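Local structure of D-alanyl transferase DltD (Enterococcus faecium TX0133A04, 6PFX) at residues Y127-S132 and R141-R146; K152-E155 and L159-I162; S210-K215 and N227-R232; Y217-L222 and A357-R362. The protein probably transfers D-alanine during the D-alanylation of lipoteichoic acid, a cell-wall modification of Gram-positive bacteria, and belongs to the DltD family of the SGNH hydrolase clan. One frame throughout, in Å; residues are numbered along the deposited sequence.

Contact 1 (Y127-S132 and R141-R146)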
loop_
_atom_site.group_PDB
_atom_site.type_symbol
_atom_site.label_atom_id
_atom_site.label_comp_id
_atom_site.label_asym_id
_atom_site.label_seq_id
_atom_site.Cartn_x
_atom_site.Cartn_y
_atom_site.Cartn_z
ATOM N N TYR A 127 20.459 -2.086 0.949
ATOM C CA TYR A 127 21.590 -2.842 1.466
ATOM C C TYR A 127 21.119 -3.945 2.407
ATOM O O TYR A 127 21.679 -5.049 2.410
ATOM C CB TYR A 127 22.561 -1.906 2.187
ATOM C CG TYR A 127 23.278 -0.884 1.327
ATOM C CD1 TYR A 127 23.066 -0.808 -0.041
ATOM C CD2 TYR A 127 24.183 0.003 1.902
ATOM C CE1 TYR A 127 23.723 0.119 -0.808
ATOM C CE2 TYR A 127 24.855 0.927 1.133
ATOM C CZ TYR A 127 24.611 0.985 -0.217
ATOM O OH TYR A 127 25.255 1.910 -0.995
ATOM N N ASP A 128 20.084 -3.669 3.207
ATOM C CA ASP A 128 19.490 -4.717 4.024
ATOM C C ASP A 128 19.188 -5.948 3.174
ATOM O O ASP A 128 19.495 -7.083 3.554
ATOM C CB ASP A 128 18.172 -4.239 4.643
ATOM C CG ASP A 128 18.350 -3.346 5.867
ATOM O OD1 ASP A 128 19.448 -3.297 6.457
ATOM O OD2 ASP A 128 17.353 -2.688 6.234
ATOM N N TRP A 129 18.547 -5.729 2.024
ATOM C CA TRP A 129 18.190 -6.824 1.130
ATOM C C TRP A 129 19.433 -7.544 0.637
ATOM O O TRP A 129 19.532 -8.771 0.732
ATOM C CB TRP A 129 17.391 -6.245 -0.034
ATOM C CG TRP A 129 17.373 -7.073 -1.270
ATOM C CD1 TRP A 129 16.938 -8.365 -1.395
ATOM C CD2 TRP A 129 17.769 -6.653 -2.583
ATOM N NE1 TRP A 129 17.056 -8.773 -2.705
ATOM C CE2 TRP A 129 17.566 -7.742 -3.451
ATOM C CE3 TRP A 129 18.286 -5.465 -3.107
ATOM C CZ2 TRP A 129 17.859 -7.677 -4.816
ATOM C CZ3 TRP A 129 18.577 -5.404 -4.464
ATOM C CH2 TRP A 129 18.362 -6.503 -5.299
ATOM N N LEU A 130 20.415 -6.791 0.143
ATOM C CA LEU A 130 21.610 -7.411 -0.415
ATOM C C LEU A 130 22.324 -8.278 0.615
ATOM O O LEU A 130 22.777 -9.382 0.295
ATOM C CB LEU A 130 22.561 -6.343 -0.948
ATOM C CG LEU A 130 22.073 -5.557 -2.161
ATOM C CD1 LEU A 130 23.043 -4.439 -2.523
ATOM C CD2 LEU A 130 21.874 -6.451 -3.364
ATOM N N PHE A 131 22.474 -7.783 1.846
ATOM C CA PHE A 131 23.154 -8.555 2.885
ATOM C C PHE A 131 22.295 -9.697 3.407
ATOM O O PHE A 131 22.838 -10.609 4.041
ATOM C CB PHE A 131 23.613 -7.630 4.020
ATOM C CG PHE A 131 24.799 -6.769 3.655
ATOM C CD1 PHE A 131 26.086 -7.290 3.654
ATOM C CD2 PHE A 131 24.632 -5.444 3.311
ATOM C CE1 PHE A 131 27.178 -6.499 3.304
ATOM C CE2 PHE A 131 25.722 -4.655 2.965
ATOM C CZ PHE A 131 26.990 -5.183 2.966
ATOM N N SER A 132 20.989 -9.681 3.121
ATOM C CA SER A 132 20.079 -10.738 3.539
ATOM C C SER A 132 20.074 -11.915 2.575
ATOM O O SER A 132 19.707 -13.027 2.976
ATOM C CB SER A 132 18.639 -10.202 3.611
ATOM O OG SER A 132 17.997 -10.192 2.336
ATOM N N ARG A 141 16.199 -11.268 -8.946
ATOM C CA ARG A 141 16.626 -10.891 -10.285
ATOM C C ARG A 141 15.726 -9.802 -10.840
ATOM O O ARG A 141 16.207 -8.852 -11.469
ATOM C CB ARG A 141 16.632 -12.107 -11.208
ATOM C CG ARG A 141 17.592 -13.209 -10.779
ATOM C CD ARG A 141 17.631 -14.325 -11.817
ATOM N NE ARG A 141 18.387 -13.921 -12.996
ATOM C CZ ARG A 141 18.534 -14.664 -14.086
ATOM N NH1 ARG A 141 17.965 -15.859 -14.160
ATOM N NH2 ARG A 141 19.249 -14.206 -15.105
ATOM N N TYR A 142 14.417 -9.914 -10.592
ATOM C CA TYR A 142 13.485 -8.903 -11.068
ATOM C C TYR A 142 13.754 -7.564 -10.394
ATOM O O TYR A 142 13.815 -6.521 -11.054
ATOM C CB TYR A 142 12.036 -9.349 -10.834
ATOM C CG TYR A 142 11.062 -8.277 -11.218
ATOM C CD1 TYR A 142 10.730 -8.054 -12.548
ATOM C CD2 TYR A 142 10.502 -7.453 -10.255
ATOM C CE1 TYR A 142 9.862 -7.047 -12.906
ATOM C CE2 TYR A 142 9.626 -6.432 -10.605
ATOM C CZ TYR A 142 9.310 -6.244 -11.935
ATOM O OH TYR A 142 8.448 -5.250 -12.330
ATOM N N LEU A 143 13.902 -7.570 -9.069
ATOM C CA LEU A 143 14.170 -6.320 -8.371
ATOM C C LEU A 143 15.460 -5.678 -8.864
ATOM O O LEU A 143 15.519 -4.457 -9.043
ATOM C CB LEU A 143 14.228 -6.560 -6.871
ATOM C CG LEU A 143 14.577 -5.340 -6.023
ATOM C CD1 LEU A 143 13.549 -4.256 -6.218
ATOM C CD2 LEU A 143 14.663 -5.793 -4.569
ATOM N N ALA A 144 16.513 -6.473 -9.079
ATOM C CA ALA A 144 17.762 -5.898 -9.569
ATOM C C ALA A 144 17.557 -5.267 -10.937
ATOM O O ALA A 144 18.029 -4.154 -11.196
ATOM C CB ALA A 144 18.860 -6.959 -9.634
ATOM N N ARG A 145 16.808 -5.951 -11.804
ATOM C CA ARG A 145 16.498 -5.414 -13.123
ATOM C C ARG A 145 15.760 -4.091 -13.010
ATOM O O ARG A 145 16.049 -3.138 -13.744
ATOM C CB ARG A 145 15.641 -6.419 -13.897
ATOM C CG ARG A 145 16.421 -7.554 -14.511
ATOM C CD ARG A 145 15.707 -8.168 -15.712
ATOM N NE ARG A 145 14.357 -8.659 -15.426
ATOM C CZ ARG A 145 14.085 -9.804 -14.801
ATOM N NH1 ARG A 145 15.068 -10.580 -14.365
ATOM N NH2 ARG A 145 12.826 -10.172 -14.605
ATOM N N ARG A 146 14.808 -4.009 -12.088
ATOM C CA ARG A 146 14.043 -2.782 -11.946
ATOM C C ARG A 146 14.914 -1.663 -11.405
ATOM O O ARG A 146 14.903 -0.543 -11.928
ATOM C CB ARG A 146 12.871 -3.013 -11.005
ATOM C CG ARG A 146 11.745 -3.797 -11.609
ATOM C CD ARG A 146 10.998 -2.948 -12.624
ATOM N NE ARG A 146 9.996 -2.067 -12.023
ATOM C CZ ARG A 146 9.710 -0.841 -12.455
ATOM N NH1 ARG A 146 10.369 -0.311 -13.474
ATOM N NH2 ARG A 146 8.773 -0.133 -11.849
#
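Leu143 sets a methyl over one face of the Trp129 indole, a CH-pi contact. CD2 of Leu143 sits 3.5 Å from the centroid of the six-membered ring of Trp129, only 6° off the ring normal, and all six ring carbons lie at similar distances from it, CE2 of Trp129 at 3.7 Å from CD2 of Leu143. The opposite face of the indole is covered from within its own helix by CD2 of Leu130, shifted toward the rim, so the ring is clamped between two leucine methyls. CG of Trp129 lies trans to the backbone N, beside the carbonyl carbon (chi1 158°), which sends the indole across to helix 138-147.

Looser apolar packing adds Ala144, whose CB is 4.4 Å from CH2 of Trp129.

The polar bonds lie beside this packing. Indole NE1 donates a hydrogen bond to OD1 of Asp140, four residues before Ala144 on helix 138-147. Ser132 OG donates to Trp129 O at 2.6 Å, in the carbonyl plane on a lone pair; Ser132 N bonds the same oxygen, and Ser132 OG also meets Arg87 NH2.

A buried, almost wholly apolar contact thus joins the helices: leucine methyls hold the indole on both faces, while the Asp140 bond would limit its rotation.

Contact 2 (K152-E155 and L159-I162)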
loop_
_atom_site.group_PDB
_atom_site.type_symbol
_atom_site.label_atom_id
_atom_site.label_comp_id
_atom_site.label_asym_id
_atom_site.label_seq_id
_atom_site.Cartn_x
_atom_site.Cartn_y
_atom_site.Cartn_z
ATOM N N LYS A 152 18.817 7.291 -9.886
ATOM C CA LYS A 152 19.319 7.466 -8.530
ATOM C C LYS A 152 20.123 6.253 -8.087
ATOM O O LYS A 152 21.112 6.393 -7.361
ATOM C CB LYS A 152 18.163 7.728 -7.567
ATOM C CG LYS A 152 18.596 8.315 -6.234
ATOM C CD LYS A 152 17.441 9.023 -5.545
ATOM C CE LYS A 152 17.945 9.981 -4.477
ATOM N NZ LYS A 152 16.837 10.724 -3.814
ATOM N N VAL A 153 19.723 5.057 -8.520
ATOM C CA VAL A 153 20.485 3.853 -8.204
ATOM C C VAL A 153 21.805 3.845 -8.965
ATOM O O VAL A 153 22.854 3.490 -8.412
ATOM C CB VAL A 153 19.627 2.612 -8.515
ATOM C CG1 VAL A 153 20.463 1.331 -8.470
ATOM C CG2 VAL A 153 18.448 2.524 -7.554
ATOM N N LYS A 154 21.771 4.252 -10.241
ATOM C CA LYS A 154 22.953 4.271 -11.091
ATOM C C LYS A 154 24.015 5.254 -10.605
ATOM O O LYS A 154 25.185 5.125 -10.986
ATOM C CB LYS A 154 22.565 4.665 -12.528
ATOM C CG LYS A 154 21.555 3.757 -13.241
ATOM C CD LYS A 154 22.103 2.362 -13.528
ATOM C CE LYS A 154 23.316 2.397 -14.453
ATOM N NZ LYS A 154 23.729 1.036 -14.904
ATOM N N GLU A 155 23.638 6.244 -9.790
ATOM C CA GLU A 155 24.632 7.140 -9.217
ATOM C C GLU A 155 25.674 6.382 -8.406
ATOM O O GLU A 155 26.784 6.887 -8.201
ATOM C CB GLU A 155 23.973 8.126 -8.255
ATOM C CG GLU A 155 23.015 9.110 -8.878
ATOM C CD GLU A 155 22.334 9.971 -7.822
ATOM O OE1 GLU A 155 22.794 9.972 -6.658
ATOM O OE2 GLU A 155 21.332 10.634 -8.143
ATOM N N LEU A 159 27.128 -0.271 -6.002
ATOM C CA LEU A 159 25.842 -0.964 -5.970
ATOM C C LEU A 159 25.438 -1.438 -7.358
ATOM O O LEU A 159 24.940 -2.557 -7.522
ATOM C CB LEU A 159 24.774 -0.050 -5.368
ATOM C CG LEU A 159 23.308 -0.467 -5.518
ATOM C CD1 LEU A 159 23.034 -1.720 -4.710
ATOM C CD2 LEU A 159 22.378 0.655 -5.082
ATOM N N THR A 160 25.647 -0.601 -8.373
ATOM C CA THR A 160 25.231 -0.965 -9.722
ATOM C C THR A 160 25.904 -2.254 -10.185
ATOM O O THR A 160 25.259 -3.114 -10.800
ATOM C CB THR A 160 25.535 0.197 -10.672
ATOM O OG1 THR A 160 24.668 1.302 -10.377
ATOM C CG2 THR A 160 25.340 -0.232 -12.101
ATOM N N ALA A 161 27.201 -2.407 -9.919
ATOM C CA ALA A 161 27.888 -3.619 -10.350
ATOM C C ALA A 161 27.351 -4.837 -9.612
ATOM O O ALA A 161 27.234 -5.924 -10.189
ATOM C CB ALA A 161 29.391 -3.475 -10.134
ATOM N N ILE A 162 27.014 -4.670 -8.335
ATOM C CA ILE A 162 26.409 -5.762 -7.583
ATOM C C ILE A 162 25.053 -6.123 -8.178
ATOM O O ILE A 162 24.737 -7.304 -8.366
ATOM C CB ILE A 162 26.343 -5.403 -6.087
ATOM C CG1 ILE A 162 27.747 -5.475 -5.470
ATOM C CG2 ILE A 162 25.359 -6.312 -5.384
ATOM C CD1 ILE A 162 27.864 -4.717 -4.173
#
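This is a local contact between two helices consecutive in the chain, partly buried: the short helix 151-154 packs against the beginning of helix 157-167, with three residues between the segments and Lys154 and Thr160 CA atoms 5.9 Å apart. No hydrogen bond crosses it. In the buried part, CG1 of Val153 touches CD2 of Leu159 at 4.0 Å, the two side chains crossing at about a right angle. CG1 lies opposite the backbone N of Val153 (chi1 169°), the branch that faces the leucine. Both residues also pack on Tyr121, and Leu159 goes on to Leu130 of helix 123-132, which continues the apolar layer.

The more exposed part belongs to Thr160 and Lys154. OG1 of Thr160 comes within 3.5 Å of the carbonyl O of Val153, but its hydrogen bond is with the carbonyl O of Asn156, between the two segments. The side chain of Asn156 in turn accepts from Leu159 N through OD1, near the start of the helix. Lys154 starts out away from the partner, then folds back through bends at chi2 and chi3 (-67° and -62°), bringing NZ to 3.5 Å from CG2 of Thr160.

The chemistry is divided: methyl packing makes up the buried part, while Asn156 meets Thr160 OG1 and Leu159 N, and the end of the lysine crosses the threonine methyl without forming an ion pair across the contact.

Contact 3 (S210-K215 and N227-R232)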
loop_
_atom_site.group_PDB
_atom_site.type_symbol
_atom_site.label_atom_id
_atom_site.label_comp_id
_atom_site.label_asym_id
_atom_site.label_seq_id
_atom_site.Cartn_x
_atom_site.Cartn_y
_atom_site.Cartn_z
ATOM N N SER A 210 -12.203 10.219 17.486
ATOM C CA SER A 210 -12.814 9.123 18.229
ATOM C C SER A 210 -13.996 9.605 19.067
ATOM O O SER A 210 -14.966 8.864 19.249
ATOM C CB SER A 210 -11.783 8.432 19.121
ATOM O OG SER A 210 -11.509 9.224 20.259
ATOM N N LYS A 211 -13.940 10.843 19.571
ATOM C CA LYS A 211 -15.016 11.367 20.406
ATOM C C LYS A 211 -16.331 11.523 19.650
ATOM O O LYS A 211 -17.383 11.696 20.278
ATOM C CB LYS A 211 -14.613 12.731 20.968
ATOM C CG LYS A 211 -13.425 12.697 21.912
ATOM C CD LYS A 211 -13.077 14.102 22.387
ATOM C CE LYS A 211 -11.896 14.095 23.342
ATOM N NZ LYS A 211 -11.517 15.477 23.754
ATOM N N ARG A 212 -16.299 11.482 18.321
ATOM C CA ARG A 212 -17.511 11.646 17.530
ATOM C C ARG A 212 -18.288 10.352 17.377
ATOM O O ARG A 212 -19.424 10.387 16.896
ATOM C CB ARG A 212 -17.140 12.219 16.163
ATOM C CG ARG A 212 -16.282 13.469 16.282
ATOM C CD ARG A 212 -15.767 13.910 14.941
ATOM N NE ARG A 212 -16.844 14.405 14.097
ATOM C CZ ARG A 212 -16.685 14.789 12.837
ATOM N NH1 ARG A 212 -15.491 14.724 12.268
ATOM N NH2 ARG A 212 -17.724 15.230 12.145
ATOM N N LEU A 213 -17.742 9.235 17.829
ATOM C CA LEU A 213 -18.326 7.924 17.603
ATOM C C LEU A 213 -19.195 7.485 18.773
ATOM O O LEU A 213 -19.004 7.929 19.909
ATOM C CB LEU A 213 -17.204 6.903 17.434
ATOM C CG LEU A 213 -16.338 7.081 16.188
ATOM C CD1 LEU A 213 -15.098 6.211 16.266
ATOM C CD2 LEU A 213 -17.164 6.770 14.937
ATOM N N PRO A 214 -20.139 6.573 18.534
ATOM C CA PRO A 214 -20.939 6.037 19.643
ATOM C C PRO A 214 -20.098 5.171 20.567
ATOM O O PRO A 214 -19.139 4.524 20.139
ATOM C CB PRO A 214 -22.007 5.185 18.942
ATOM C CG PRO A 214 -21.940 5.553 17.499
ATOM C CD PRO A 214 -20.541 6.001 17.237
ATOM N N LYS A 215 -20.493 5.146 21.848
ATOM C CA LYS A 215 -19.772 4.358 22.842
ATOM C C LYS A 215 -19.697 2.892 22.438
ATOM O O LYS A 215 -18.675 2.228 22.653
ATOM C CB LYS A 215 -20.474 4.448 24.199
ATOM C CG LYS A 215 -20.352 5.773 24.927
ATOM C CD LYS A 215 -21.038 5.684 26.295
ATOM C CE LYS A 215 -20.948 6.989 27.078
ATOM N NZ LYS A 215 -21.628 6.891 28.407
ATOM N N ASN A 227 -22.740 8.984 6.544
ATOM C CA ASN A 227 -23.531 9.678 5.539
ATOM C C ASN A 227 -23.760 11.130 5.933
ATOM O O ASN A 227 -23.720 12.020 5.074
ATOM C CB ASN A 227 -24.866 8.967 5.332
ATOM C CG ASN A 227 -24.740 7.706 4.510
ATOM O OD1 ASN A 227 -23.830 7.561 3.694
ATOM N ND2 ASN A 227 -25.688 6.803 4.687
ATOM N N GLN A 228 -23.974 11.397 7.229
ATOM C CA GLN A 228 -24.177 12.779 7.655
ATOM C C GLN A 228 -22.913 13.605 7.454
ATOM O O GLN A 228 -22.968 14.720 6.923
ATOM C CB GLN A 228 -24.622 12.851 9.113
ATOM C CG GLN A 228 -25.995 12.277 9.385
ATOM C CD GLN A 228 -26.267 12.081 10.871
ATOM O OE1 GLN A 228 -25.344 12.010 11.683
ATOM N NE2 GLN A 228 -27.543 11.995 11.232
ATOM N N ILE A 229 -21.760 13.060 7.840
ATOM C CA ILE A 229 -20.513 13.791 7.673
ATOM C C ILE A 229 -20.197 13.959 6.194
ATOM O O ILE A 229 -19.831 15.053 5.746
ATOM C CB ILE A 229 -19.391 13.079 8.450
ATOM C CG1 ILE A 229 -19.697 13.117 9.952
ATOM C CG2 ILE A 229 -18.058 13.728 8.170
ATOM C CD1 ILE A 229 -18.750 12.275 10.807
ATOM N N GLY A 230 -20.345 12.894 5.405
ATOM C CA GLY A 230 -20.085 13.010 3.980
ATOM C C GLY A 230 -20.941 14.080 3.334
ATOM O O GLY A 230 -20.454 14.897 2.547
ATOM N N GLU A 231 -22.233 14.095 3.654
ATOM C CA GLU A 231 -23.113 15.089 3.049
ATOM C C GLU A 231 -22.658 16.500 3.397
ATOM O O GLU A 231 -22.609 17.382 2.532
ATOM C CB GLU A 231 -24.550 14.848 3.503
ATOM C CG GLU A 231 -25.604 15.635 2.758
ATOM C CD GLU A 231 -27.001 15.208 3.158
ATOM O OE1 GLU A 231 -27.202 14.854 4.345
ATOM O OE2 GLU A 231 -27.887 15.208 2.277
ATOM N N ARG A 232 -22.313 16.728 4.665
ATOM C CA ARG A 232 -21.930 18.062 5.119
ATOM C C ARG A 232 -20.602 18.505 4.522
ATOM O O ARG A 232 -20.378 19.711 4.361
ATOM C CB ARG A 232 -21.892 18.038 6.653
ATOM C CG ARG A 232 -21.491 19.310 7.367
ATOM C CD ARG A 232 -21.216 18.979 8.859
ATOM N NE ARG A 232 -22.167 17.990 9.380
ATOM C CZ ARG A 232 -21.896 17.088 10.326
ATOM N NH1 ARG A 232 -20.693 17.022 10.880
ATOM N NH2 ARG A 232 -22.838 16.234 10.709
#
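Arg212, in the loop, meets Ile229 and Arg232 of helix 219-233 through its guanidinium. The segment begins at Ser210, where helix 203-210 finishes; a type I beta turn runs from Ser210 to Leu213, with a 3.1 Å bond from Leu213 N to Ser210 O. Within that turn Arg212 points toward helix 219-233. Its chain is extended up to a bend at chi3 (69°), beyond which methyl CD1 of Ile229 lies over one face of the guanidinium, 3.4 Å from NH2 of Arg212. CG1 of Ile229 is also near, 3.6 Å from NH2 of Arg212, and the two side chains come from opposite directions.

At the guanidinium edge, NH1 of Arg232 lies 3.7 Å from NH2 of Arg212, each group meeting the other near its own plane. These like charges make no bond together. Arg212 has its own counter-charge in Glu209, which takes a salt bridge from NH1 and would be expected to offset part of the repulsion.

Farther along, Leu213 and Pro214 turn to other neighbours: Leu213 packs on Val58 and Lys62 of helix 56-62, and the carbonyl O of Pro214 accepts from Tyr63 OH. The loop is therefore flanked by helix 56-62 and by helix 219-233, whose Ile229 also packs on Trp351 at the start of helix 351-365.

Contact 4 (Y217-L222 and A357-R362)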
loop_
_atom_site.group_PDB
_atom_site.type_symbol
_atom_site.label_atom_id
_atom_site.label_comp_id
_atom_site.label_asym_id
_atom_site.label_seq_id
_atom_site.Cartn_x
_atom_site.Cartn_y
_atom_site.Cartn_z
ATOM N N TYR A 217 -20.078 -0.037 19.423
ATOM C CA TYR A 217 -19.997 -0.187 17.980
ATOM C C TYR A 217 -21.325 -0.711 17.452
ATOM O O TYR A 217 -21.846 -1.720 17.933
ATOM C CB TYR A 217 -18.888 -1.170 17.643
ATOM C CG TYR A 217 -18.585 -1.287 16.178
ATOM C CD1 TYR A 217 -19.361 -2.085 15.347
ATOM C CD2 TYR A 217 -17.513 -0.610 15.635
ATOM C CE1 TYR A 217 -19.079 -2.189 14.002
ATOM C CE2 TYR A 217 -17.215 -0.719 14.299
ATOM C CZ TYR A 217 -17.993 -1.525 13.495
ATOM O OH TYR A 217 -17.722 -1.635 12.150
ATOM N N GLN A 218 -21.872 -0.023 16.458
ATOM C CA GLN A 218 -23.138 -0.405 15.833
ATOM C C GLN A 218 -23.009 0.061 14.388
ATOM O O GLN A 218 -22.947 1.267 14.134
ATOM C CB GLN A 218 -24.307 0.255 16.561
ATOM C CG GLN A 218 -25.579 -0.586 16.590
ATOM C CD GLN A 218 -26.142 -0.852 15.202
ATOM O OE1 GLN A 218 -26.065 0.001 14.322
ATOM N NE2 GLN A 218 -26.713 -2.043 15.001
ATOM N N GLU A 219 -22.899 -0.887 13.451
ATOM C CA GLU A 219 -22.543 -0.526 12.081
ATOM C C GLU A 219 -23.524 0.472 11.475
ATOM O O GLU A 219 -23.108 1.354 10.719
ATOM C CB GLU A 219 -22.392 -1.768 11.203
ATOM C CG GLU A 219 -21.841 -1.473 9.839
ATOM C CD GLU A 219 -22.916 -0.959 8.892
ATOM O OE1 GLU A 219 -24.114 -1.129 9.222
ATOM O OE2 GLU A 219 -22.572 -0.368 7.836
ATOM N N THR A 220 -24.826 0.348 11.770
ATOM C CA THR A 220 -25.792 1.225 11.111
ATOM C C THR A 220 -25.751 2.630 11.701
ATOM O O THR A 220 -25.861 3.611 10.959
ATOM C CB THR A 220 -27.203 0.651 11.201
ATOM O OG1 THR A 220 -27.241 -0.619 10.547
ATOM C CG2 THR A 220 -28.237 1.565 10.524
ATOM N N GLU A 221 -25.629 2.754 13.029
ATOM C CA GLU A 221 -25.372 4.071 13.609
ATOM C C GLU A 221 -24.147 4.702 12.964
ATOM O O GLU A 221 -24.151 5.898 12.630
ATOM C CB GLU A 221 -25.174 3.949 15.122
ATOM C CG GLU A 221 -26.424 3.453 15.830
ATOM C CD GLU A 221 -26.238 3.197 17.314
ATOM O OE1 GLU A 221 -25.111 3.359 17.828
ATOM O OE2 GLU A 221 -27.236 2.817 17.965
ATOM N N LEU A 222 -23.088 3.907 12.777
ATOM C CA LEU A 222 -21.873 4.415 12.151
ATOM C C LEU A 222 -22.118 4.813 10.700
ATOM O O LEU A 222 -21.616 5.844 10.249
ATOM C CB LEU A 222 -20.742 3.388 12.243
ATOM C CG LEU A 222 -20.148 3.164 13.626
ATOM C CD1 LEU A 222 -19.151 2.035 13.620
ATOM C CD2 LEU A 222 -19.470 4.417 14.116
ATOM N N ALA A 357 -14.707 -1.110 4.827
ATOM C CA ALA A 357 -13.487 -1.876 5.018
ATOM C C ALA A 357 -13.454 -2.480 6.411
ATOM O O ALA A 357 -13.013 -3.624 6.589
ATOM C CB ALA A 357 -12.281 -0.978 4.744
ATOM N N ASP A 358 -13.941 -1.734 7.407
ATOM C CA ASP A 358 -13.915 -2.235 8.768
ATOM C C ASP A 358 -14.711 -3.524 8.914
ATOM O O ASP A 358 -14.426 -4.319 9.814
ATOM C CB ASP A 358 -14.431 -1.201 9.766
ATOM C CG ASP A 358 -14.133 -1.607 11.202
ATOM O OD1 ASP A 358 -12.947 -1.873 11.480
ATOM O OD2 ASP A 358 -15.071 -1.712 12.032
ATOM N N GLN A 359 -15.741 -3.724 8.084
ATOM C CA GLN A 359 -16.541 -4.942 8.176
ATOM C C GLN A 359 -15.735 -6.181 7.822
ATOM O O GLN A 359 -16.143 -7.300 8.158
ATOM C CB GLN A 359 -17.777 -4.836 7.293
ATOM C CG GLN A 359 -18.598 -3.563 7.536
ATOM C CD GLN A 359 -18.829 -3.235 9.000
ATOM O OE1 GLN A 359 -19.396 -4.033 9.744
ATOM N NE2 GLN A 359 -18.366 -2.061 9.431
ATOM N N GLN A 360 -14.636 -6.018 7.105
ATOM C CA GLN A 360 -13.743 -7.130 6.831
ATOM C C GLN A 360 -12.463 -7.051 7.640
ATOM O O GLN A 360 -11.937 -8.095 8.023
ATOM C CB GLN A 360 -13.480 -7.241 5.325
ATOM C CG GLN A 360 -14.808 -7.531 4.578
ATOM C CD GLN A 360 -14.652 -7.720 3.090
ATOM O OE1 GLN A 360 -13.837 -8.527 2.627
ATOM N NE2 GLN A 360 -15.450 -6.981 2.320
ATOM N N ILE A 361 -11.981 -5.846 7.962
ATOM C CA ILE A 361 -10.782 -5.727 8.790
ATOM C C ILE A 361 -11.040 -6.274 10.187
ATOM O O ILE A 361 -10.226 -7.026 10.736
ATOM C CB ILE A 361 -10.307 -4.261 8.872
ATOM C CG1 ILE A 361 -9.748 -3.784 7.532
ATOM C CG2 ILE A 361 -9.314 -4.080 10.044
ATOM C CD1 ILE A 361 -9.664 -2.244 7.441
ATOM N N ARG A 362 -12.157 -5.869 10.798
ATOM C CA ARG A 362 -12.430 -6.216 12.187
ATOM C C ARG A 362 -12.510 -7.718 12.405
ATOM O O ARG A 362 -11.766 -8.231 13.261
ATOM C CB ARG A 362 -13.707 -5.500 12.672
ATOM C CG ARG A 362 -13.998 -5.652 14.177
ATOM C CD ARG A 362 -15.433 -5.244 14.524
ATOM N NE ARG A 362 -16.396 -6.023 13.752
ATOM C CZ ARG A 362 -16.652 -7.315 13.942
ATOM N NH1 ARG A 362 -16.022 -7.995 14.894
ATOM N NH2 ARG A 362 -17.545 -7.927 13.177
#
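Tyr217 OH is gripped by two consecutive residues of helix 351-365, a tie between that helix and the start of helix 219-233 in the alpha/beta fold built round a five-stranded parallel sheet, as in the SGNH hydrolase clan; Ile361 of helix 351-365 packs on strand 288-293 of that sheet. NE2 of Gln359 donates to OH of Tyr217 at 2.8 Å with an N-H...O angle of 149°, the hydroxyl tilted 21° out of the amide plane. The amide nitrogen lies at the edge of the phenol ring, and the two planes are nearly parallel. Tyr217 OH in turn gives a weak bond to OD2 of Asp358 at 2.7 Å, the carboxylate plane being well turned from that of the ring. The phenol thus accepts from one side chain and donates to the other, and each has a further partner: Asp358 OD1 is in a salt bridge with Arg65, and Gln359 NE2 also reaches Leu355 O. The guanidinium of Arg65 would be expected to favour the charged form of Asp358.

Tyr217 is placed by its chi1 of -173°, which carries the ring toward the helix; CD1 of Leu222 covers one face and Tyr63 meets it edge-to-face. Glu219 adds a van der Waals touch, its CG 3.5 Å from OE1 of Gln359, with carboxylate and amide planes steeply inclined.

Gln218 is the N-cap of helix 219-233. Its side-chain OE1 takes a bond from Glu221 N at 3.1 Å, lying in the carbonyl plane, and a weak one from Thr220 N at 2.9 Å.

From the N terminus, contact 1 comes first, closing a loop of eight residues between helices 123-132 and 138-147. Contact 2 follows in series and closes a three-residue link into helix 157-167; the two touch where Leu130 packs on Leu159 and Ile162, so these helices form one cluster. Contact 3 spans eleven residues between the loop at 210-215 and helix 219-233. Contact 4 crosses it, its segments alternating with those of contact 3, and reaches over 134 residues to tie helix 219-233 to helix 351-365, which packs on strand 288-293 of the sheet. Contacts 3 and 4 meet where Leu213 packs on Leu222. The pairs lie on opposite sides of the chain's centre, the centres of contacts 1 and 4 about 40 Å apart.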